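Side-chain contacts in N-acetylgalactosaminyltransferase 7 (Homo sapiens, PDB 6IWR), which belongs to the family 2 glycosyltransferases and combines a GT-A-type domain with a ricin-type beta-trefoil lectin domain: residues Lys172-Arg176 and Lys177-Glu181; Ala247-Trp250 and Tyr251-Leu254. One frame throughout, in Å; residues are numbered along the deposited sequence.

Contact 1. Residues Lys172-Arg176 and Lys177-Glu181; sequences KRTPR and KYLAE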
ATOM      1  N   LYS A 172     -29.310  24.992  -1.625  1.00 23.52           N
ATOM      2  CA  LYS A 172     -29.671  25.273  -3.013  1.00 25.61           C
ATOM      3  C   LYS A 172     -30.798  24.377  -3.516  1.00 24.05           C
ATOM      4  O   LYS A 172     -31.673  24.838  -4.247  1.00 27.20           O
ATOM      5  CB  LYS A 172     -28.461  25.149  -3.930  1.00 21.76           C
ATOM      6  CG  LYS A 172     -28.698  25.808  -5.267  1.00 21.61           C
ATOM      7  CD  LYS A 172     -27.419  25.930  -6.081  1.00 27.02           C
ATOM      8  CE  LYS A 172     -27.657  26.593  -7.411  1.00 27.17           C
ATOM      9  NZ  LYS A 172     -26.481  26.430  -8.304  1.00 28.62           N
ATOM     10  N   ARG A 173     -30.792  23.098  -3.176  1.00 25.30           N
ATOM     11  CA  ARG A 173     -31.676  22.166  -3.861  1.00 25.34           C
ATOM     12  C   ARG A 173     -32.803  21.661  -2.973  1.00 25.36           C
ATOM     13  O   ARG A 173     -33.496  20.700  -3.333  1.00 31.22           O
ATOM     14  CB  ARG A 173     -30.866  21.006  -4.420  1.00 26.02           C
ATOM     15  CG  ARG A 173     -29.663  21.498  -5.176  1.00 22.79           C
ATOM     16  CD  ARG A 173     -28.993  20.390  -5.907  1.00 25.17           C
ATOM     17  NE  ARG A 173     -28.046  20.950  -6.863  1.00 28.80           N
ATOM     18  CZ  ARG A 173     -26.738  21.072  -6.661  1.00 29.86           C
ATOM     19  NH1 ARG A 173     -25.981  21.611  -7.605  1.00 32.74           N
ATOM     20  NH2 ARG A 173     -26.187  20.653  -5.532  1.00 28.70           N
ATOM     21  N   THR A 174     -33.023  22.302  -1.839  1.00 24.48           N
ATOM     22  CA  THR A 174     -34.045  21.824  -0.949  1.00 24.56           C
ATOM     23  C   THR A 174     -35.124  22.873  -0.813  1.00 22.63           C
ATOM     24  O   THR A 174     -34.825  24.025  -0.472  1.00 21.18           O
ATOM     25  CB  THR A 174     -33.445  21.488   0.421  1.00 22.10           C
ATOM     26  OG1 THR A 174     -32.421  20.516   0.234  1.00 23.08           O
ATOM     27  CG2 THR A 174     -34.462  20.869   1.303  1.00 20.74           C
ATOM     28  N   PRO A 175     -36.376  22.509  -1.072  1.00 25.24           N
ATOM     29  CA  PRO A 175     -37.487  23.447  -0.863  1.00 18.45           C
ATOM     30  C   PRO A 175     -37.414  24.089   0.518  1.00 26.70           C
ATOM     31  O   PRO A 175     -37.360  23.404   1.539  1.00 27.99           O
ATOM     32  CB  PRO A 175     -38.729  22.564  -1.000  1.00 21.19           C
ATOM     33  CG  PRO A 175     -38.248  21.305  -1.632  1.00 36.21           C
ATOM     34  CD  PRO A 175     -36.829  21.122  -1.241  1.00 29.40           C
ATOM     35  N   ARG A 176     -37.439  25.423   0.539  1.00 34.32           N
ATOM     36  CA  ARG A 176     -37.269  26.160   1.785  1.00 29.25           C
ATOM     37  C   ARG A 176     -38.219  25.672   2.871  1.00 31.09           C
ATOM     38  O   ARG A 176     -37.818  25.525   4.033  1.00 37.99           O
ATOM     39  CB  ARG A 176     -37.478  27.650   1.527  1.00 33.17           C
ATOM     40  CG  ARG A 176     -36.680  28.166   0.335  1.00 50.66           C
ATOM     41  CD  ARG A 176     -36.781  29.681   0.198  1.00 62.04           C
ATOM     42  NE  ARG A 176     -38.057  30.090  -0.379  1.00 69.04           N
ATOM     43  CZ  ARG A 176     -38.205  30.454  -1.648  1.00 74.66           C
ATOM     44  NH1 ARG A 176     -37.144  30.458  -2.442  1.00 73.27           N
ATOM     45  NH2 ARG A 176     -39.397  30.821  -2.117  1.00 77.70           N
ATOM     46  N   LYS A 177     -39.477  25.405   2.514  1.00 25.62           N
ATOM     47  CA  LYS A 177     -40.495  25.172   3.533  1.00 29.12           C
ATOM     48  C   LYS A 177     -40.307  23.843   4.270  1.00 32.75           C
ATOM     49  O   LYS A 177     -40.845  23.673   5.370  1.00 27.27           O
ATOM     50  CB  LYS A 177     -41.882  25.249   2.908  1.00 22.99           C
ATOM     51  CG  LYS A 177     -42.137  24.202   1.840  1.00 32.51           C
ATOM     52  CD  LYS A 177     -43.596  24.206   1.412  1.00 33.91           C
ATOM     53  CE  LYS A 177     -43.853  25.242   0.337  1.00 29.50           C
ATOM     54  NZ  LYS A 177     -43.774  24.567  -0.981  1.00 39.00           N
ATOM     55  N   TYR A 178     -39.555  22.894   3.708  1.00 34.72           N
ATOM     56  CA  TYR A 178     -39.301  21.647   4.433  1.00 26.97           C
ATOM     57  C   TYR A 178     -38.015  21.678   5.238  1.00 25.87           C
ATOM     58  O   TYR A 178     -37.822  20.809   6.090  1.00 32.39           O
ATOM     59  CB  TYR A 178     -39.289  20.450   3.480  1.00 23.34           C
ATOM     60  CG  TYR A 178     -40.541  20.432   2.650  1.00 29.89           C
ATOM     61  CD1 TYR A 178     -41.745  19.970   3.180  1.00 28.06           C
ATOM     62  CD2 TYR A 178     -40.552  20.962   1.367  1.00 29.87           C
ATOM     63  CE1 TYR A 178     -42.904  19.988   2.430  1.00 27.22           C
ATOM     64  CE2 TYR A 178     -41.709  20.981   0.621  1.00 30.38           C
ATOM     65  CZ  TYR A 178     -42.871  20.501   1.162  1.00 28.04           C
ATOM     66  OH  TYR A 178     -43.997  20.538   0.407  1.00 35.50           O
ATOM     67  N   LEU A 179     -37.155  22.668   5.026  1.00 26.78           N
ATOM     68  CA  LEU A 179     -35.853  22.721   5.677  1.00 21.56           C
ATOM     69  C   LEU A 179     -35.996  23.495   6.976  1.00 29.05           C
ATOM     70  O   LEU A 179     -35.986  24.727   6.983  1.00 41.70           O
ATOM     71  CB  LEU A 179     -34.839  23.379   4.766  1.00 22.07           C
ATOM     72  CG  LEU A 179     -33.445  22.774   4.826  1.00 26.82           C
ATOM     73  CD1 LEU A 179     -32.404  23.864   4.708  1.00 26.86           C
ATOM     74  CD2 LEU A 179     -33.222  21.943   6.061  1.00 30.52           C
ATOM     75  N   ALA A 180     -36.104  22.780   8.091  1.00 29.51           N
ATOM     76  CA  ALA A 180     -36.351  23.444   9.363  1.00 23.40           C
ATOM     77  C   ALA A 180     -35.108  24.122   9.933  1.00 28.97           C
ATOM     78  O   ALA A 180     -35.237  25.116  10.661  1.00 29.44           O
ATOM     79  CB  ALA A 180     -36.901  22.435  10.370  1.00 28.80           C
ATOM     80  N   GLU A 181     -33.914  23.601   9.630  1.00 26.51           N
ATOM     81  CA  GLU A 181     -32.642  24.040  10.202  1.00 24.45           C
ATOM     82  C   GLU A 181     -31.556  23.109   9.680  1.00 26.17           C
ATOM     83  O   GLU A 181     -31.820  21.951   9.344  1.00 29.21           O
ATOM     84  CB  GLU A 181     -32.660  24.013  11.743  1.00 26.01           C
ATOM     85  CG  GLU A 181     -32.725  22.593  12.303  1.00 26.17           C
ATOM     86  CD  GLU A 181     -32.752  22.506  13.826  1.00 33.69           C
ATOM     87  OE1 GLU A 181     -32.370  23.506  14.489  1.00 32.13           O
ATOM     88  OE2 GLU A 181     -33.156  21.426  14.351  1.00 29.53           O
TER
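Pro175 and Arg176 meet the residues that follow them in a tight 3-10 turn. It closes the return of a beta-alpha-beta crossover, between helix 160-173 and strand 179-186, which runs parallel to strand 149-155 in the sheet of the GT-A domain. Lys177 comes first. Its first torsion sets CG between the backbone N and the carbonyl carbon (chi1 62°), which brings Lys177 CG 3.5 Å above the plane of the Tyr178 ring, off toward its rim, while the rest of the chain, bent at CD and CE, runs out past the rim of the ring. Tyr178 is held through its backbone and touched along its ring. Tyr178 N donates to Pro175 O over 3.1 Å, with the donor standing well above the plane of the carbonyl. The ring is met by the proline from the edge: Pro175 CB lies near the ring plane, 3.4 Å from Tyr178 CD2, and Pro175 CG follows along the same flank at 3.8 Å from Tyr178 CD2. The ring is therefore lined by aliphatic carbon both on a face and along an edge, while its OH reaches beyond the turn to hydrogen-bond Glu144 O. Leu179 opens the strand. The bond from Leu179 N to Arg176 O, 3.1 Å long, repeats the i to i+3 pattern one residue later, again with the donor raised out of the carbonyl plane. Both bonds are bent, at 148° and 150° about the hydrogen. The leucine side chain then turns back to Thr174. That residue has its OG1 occupied by Val170 O, and its CG2, anti to the backbone N, is the branch that faces the leucine. The two side chains cross at about a right angle, with Thr174 CG2 4.1 Å from Leu179 CG.

Contact 2. Residues Ala247-Trp250 and Tyr251-Leu254; sequences AVNW and YAPL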
ATOM      1  N   ALA A 247     -28.155  15.779  -4.799  1.00 29.07           N
ATOM      2  CA  ALA A 247     -28.680  15.874  -6.166  1.00 23.37           C
ATOM      3  C   ALA A 247     -29.958  16.723  -6.229  1.00 26.57           C
ATOM      4  O   ALA A 247     -30.503  17.139  -5.204  1.00 25.17           O
ATOM      5  CB  ALA A 247     -28.974  14.489  -6.710  1.00 19.64           C
ATOM      6  N   VAL A 248     -30.485  16.958  -7.452  1.00 21.10           N
ATOM      7  CA  VAL A 248     -31.679  17.805  -7.548  1.00 28.90           C
ATOM      8  C   VAL A 248     -32.911  16.956  -7.295  1.00 27.88           C
ATOM      9  O   VAL A 248     -32.991  15.794  -7.708  1.00 28.31           O
ATOM     10  CB  VAL A 248     -31.781  18.579  -8.891  1.00 28.64           C
ATOM     11  CG1 VAL A 248     -30.422  18.887  -9.498  1.00 21.99           C
ATOM     12  CG2 VAL A 248     -32.753  17.939  -9.881  1.00 22.53           C
ATOM     13  N   ASN A 249     -33.878  17.559  -6.603  1.00 27.43           N
ATOM     14  CA  ASN A 249     -35.062  16.875  -6.097  1.00 26.97           C
ATOM     15  C   ASN A 249     -34.682  15.616  -5.327  1.00 28.86           C
ATOM     16  O   ASN A 249     -35.179  14.519  -5.605  1.00 32.25           O
ATOM     17  CB  ASN A 249     -36.044  16.548  -7.216  1.00 27.15           C
ATOM     18  CG  ASN A 249     -37.350  16.050  -6.683  1.00 28.35           C
ATOM     19  OD1 ASN A 249     -37.703  16.346  -5.545  1.00 25.37           O
ATOM     20  ND2 ASN A 249     -38.077  15.288  -7.483  1.00 25.75           N
ATOM     21  N   TRP A 250     -33.789  15.786  -4.338  1.00 25.66           N
ATOM     22  CA  TRP A 250     -33.420  14.690  -3.448  1.00 25.25           C
ATOM     23  C   TRP A 250     -34.380  14.549  -2.296  1.00 25.99           C
ATOM     24  O   TRP A 250     -34.440  13.474  -1.684  1.00 30.79           O
ATOM     25  CB  TRP A 250     -32.021  14.875  -2.850  1.00 23.78           C
ATOM     26  CG  TRP A 250     -31.930  16.045  -1.909  1.00 24.39           C
ATOM     27  CD1 TRP A 250     -31.992  17.369  -2.250  1.00 26.60           C
ATOM     28  CD2 TRP A 250     -31.755  16.011  -0.473  1.00 27.11           C
ATOM     29  NE1 TRP A 250     -31.849  18.157  -1.127  1.00 25.03           N
ATOM     30  CE2 TRP A 250     -31.714  17.357  -0.026  1.00 22.92           C
ATOM     31  CE3 TRP A 250     -31.611  14.978   0.472  1.00 26.75           C
ATOM     32  CZ2 TRP A 250     -31.550  17.703   1.322  1.00 21.14           C
ATOM     33  CZ3 TRP A 250     -31.449  15.327   1.824  1.00 25.05           C
ATOM     34  CH2 TRP A 250     -31.422  16.682   2.228  1.00 25.71           C
ATOM     35  N   TYR A 251     -35.135  15.600  -1.998  1.00 24.11           N
ATOM     36  CA  TYR A 251     -35.844  15.685  -0.735  1.00 22.75           C
ATOM     37  C   TYR A 251     -37.164  14.922  -0.767  1.00 24.68           C
ATOM     38  O   TYR A 251     -37.459  14.137   0.143  1.00 26.27           O
ATOM     39  CB  TYR A 251     -36.068  17.149  -0.369  1.00 22.78           C
ATOM     40  CG  TYR A 251     -36.648  17.289   1.007  1.00 26.67           C
ATOM     41  CD1 TYR A 251     -35.819  17.358   2.115  1.00 22.92           C
ATOM     42  CD2 TYR A 251     -38.042  17.306   1.212  1.00 26.53           C
ATOM     43  CE1 TYR A 251     -36.348  17.458   3.398  1.00 26.74           C
ATOM     44  CE2 TYR A 251     -38.578  17.402   2.488  1.00 23.87           C
ATOM     45  CZ  TYR A 251     -37.720  17.474   3.577  1.00 24.19           C
ATOM     46  OH  TYR A 251     -38.218  17.575   4.851  1.00 24.78           O
ATOM     47  N   ALA A 252     -37.987  15.150  -1.780  1.00 23.98           N
ATOM     48  CA  ALA A 252     -39.314  14.529  -1.797  1.00 23.74           C
ATOM     49  C   ALA A 252     -39.231  13.008  -1.869  1.00 24.27           C
ATOM     50  O   ALA A 252     -39.835  12.328  -1.026  1.00 28.68           O
ATOM     51  CB  ALA A 252     -40.139  15.114  -2.950  1.00 21.65           C
ATOM     52  N   PRO A 253     -38.525  12.419  -2.820  1.00 22.85           N
ATOM     53  CA  PRO A 253     -38.324  10.957  -2.796  1.00 24.66           C
ATOM     54  C   PRO A 253     -37.854  10.427  -1.442  1.00 26.31           C
ATOM     55  O   PRO A 253     -38.323   9.371  -0.998  1.00 28.03           O
ATOM     56  CB  PRO A 253     -37.261  10.727  -3.885  1.00 26.78           C
ATOM     57  CG  PRO A 253     -36.993  12.087  -4.517  1.00 28.72           C
ATOM     58  CD  PRO A 253     -37.549  13.140  -3.652  1.00 24.88           C
ATOM     59  N   LEU A 254     -36.944  11.141  -0.768  1.00 24.95           N
ATOM     60  CA  LEU A 254     -36.367  10.620   0.467  1.00 24.19           C
ATOM     61  C   LEU A 254     -37.342  10.709   1.638  1.00 25.61           C
ATOM     62  O   LEU A 254     -37.400   9.805   2.481  1.00 28.74           O
ATOM     63  CB  LEU A 254     -35.081  11.373   0.799  1.00 27.39           C
ATOM     64  CG  LEU A 254     -34.245  10.860   1.971  1.00 20.67           C
ATOM     65  CD1 LEU A 254     -33.396   9.702   1.554  1.00 22.99           C
ATOM     66  CD2 LEU A 254     -33.379  11.950   2.485  1.00 19.68           C
TER
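Trp250 presents a face of its indole to Tyr251, the next residue along the chain. Tyr251 CB lies 4.3 Å from the centroid of the Trp250 five-membered ring and almost exactly on its normal, a CH-pi contact. Further out, the phenol ring of Tyr251 directs its edge at the face of the Trp250 six-membered ring in a T-shaped pair, with centroids 5.9 Å apart and planes at 88°. Trp250 CG stands between backbone N and carbonyl carbon (chi1 67°), folding the indole back over the Tyr251 backbone N. The whole cluster is buried where the loop after strand 244-246 swings into helix 251-260, a junction of the GT-A-type domain that packs against the central sheet through Ile238 of strand 236-240. One turn on, Leu254 CD2 comes obliquely to the benzo end of the indole, 3.9 Å from Trp250 CZ3. The Tyr251 OH hydrogen-bonds Leu147 O and Ser149 OG. Asn249 works on another part of the turn: with CG anti to its backbone N, Asn249 places OD1 beside Ala252 and Pro253, 3.8 Å from Ala252 CB and 3.7 Å from Pro253 CD. The same proline ring also packs on the backbone, Pro253 CG lying 3.2 Å from Asn249 O.

How the contacts relate
From the N terminus, contact 1 comes first, closing the short link between helix 160-173 and strand 179-186; contact 2 follows about seventy residues later, where the chain leaves strand 244-246 and enters helix 251-260. The contacts are in series, neither nested nor crossed, yet their centres are only 11 Å apart and they touch. Thr174 OG1 makes a probable hydrogen bond of 2.8 Å with Trp250 NE1. Nearby, Tyr178 CB packs on Tyr251 CE2, the two tyrosines having their ring planes at about 30°. Together they tie the beta-alpha-beta return to helix 251-260 and the loop before it, inside the glycosyltransferase family 2 region.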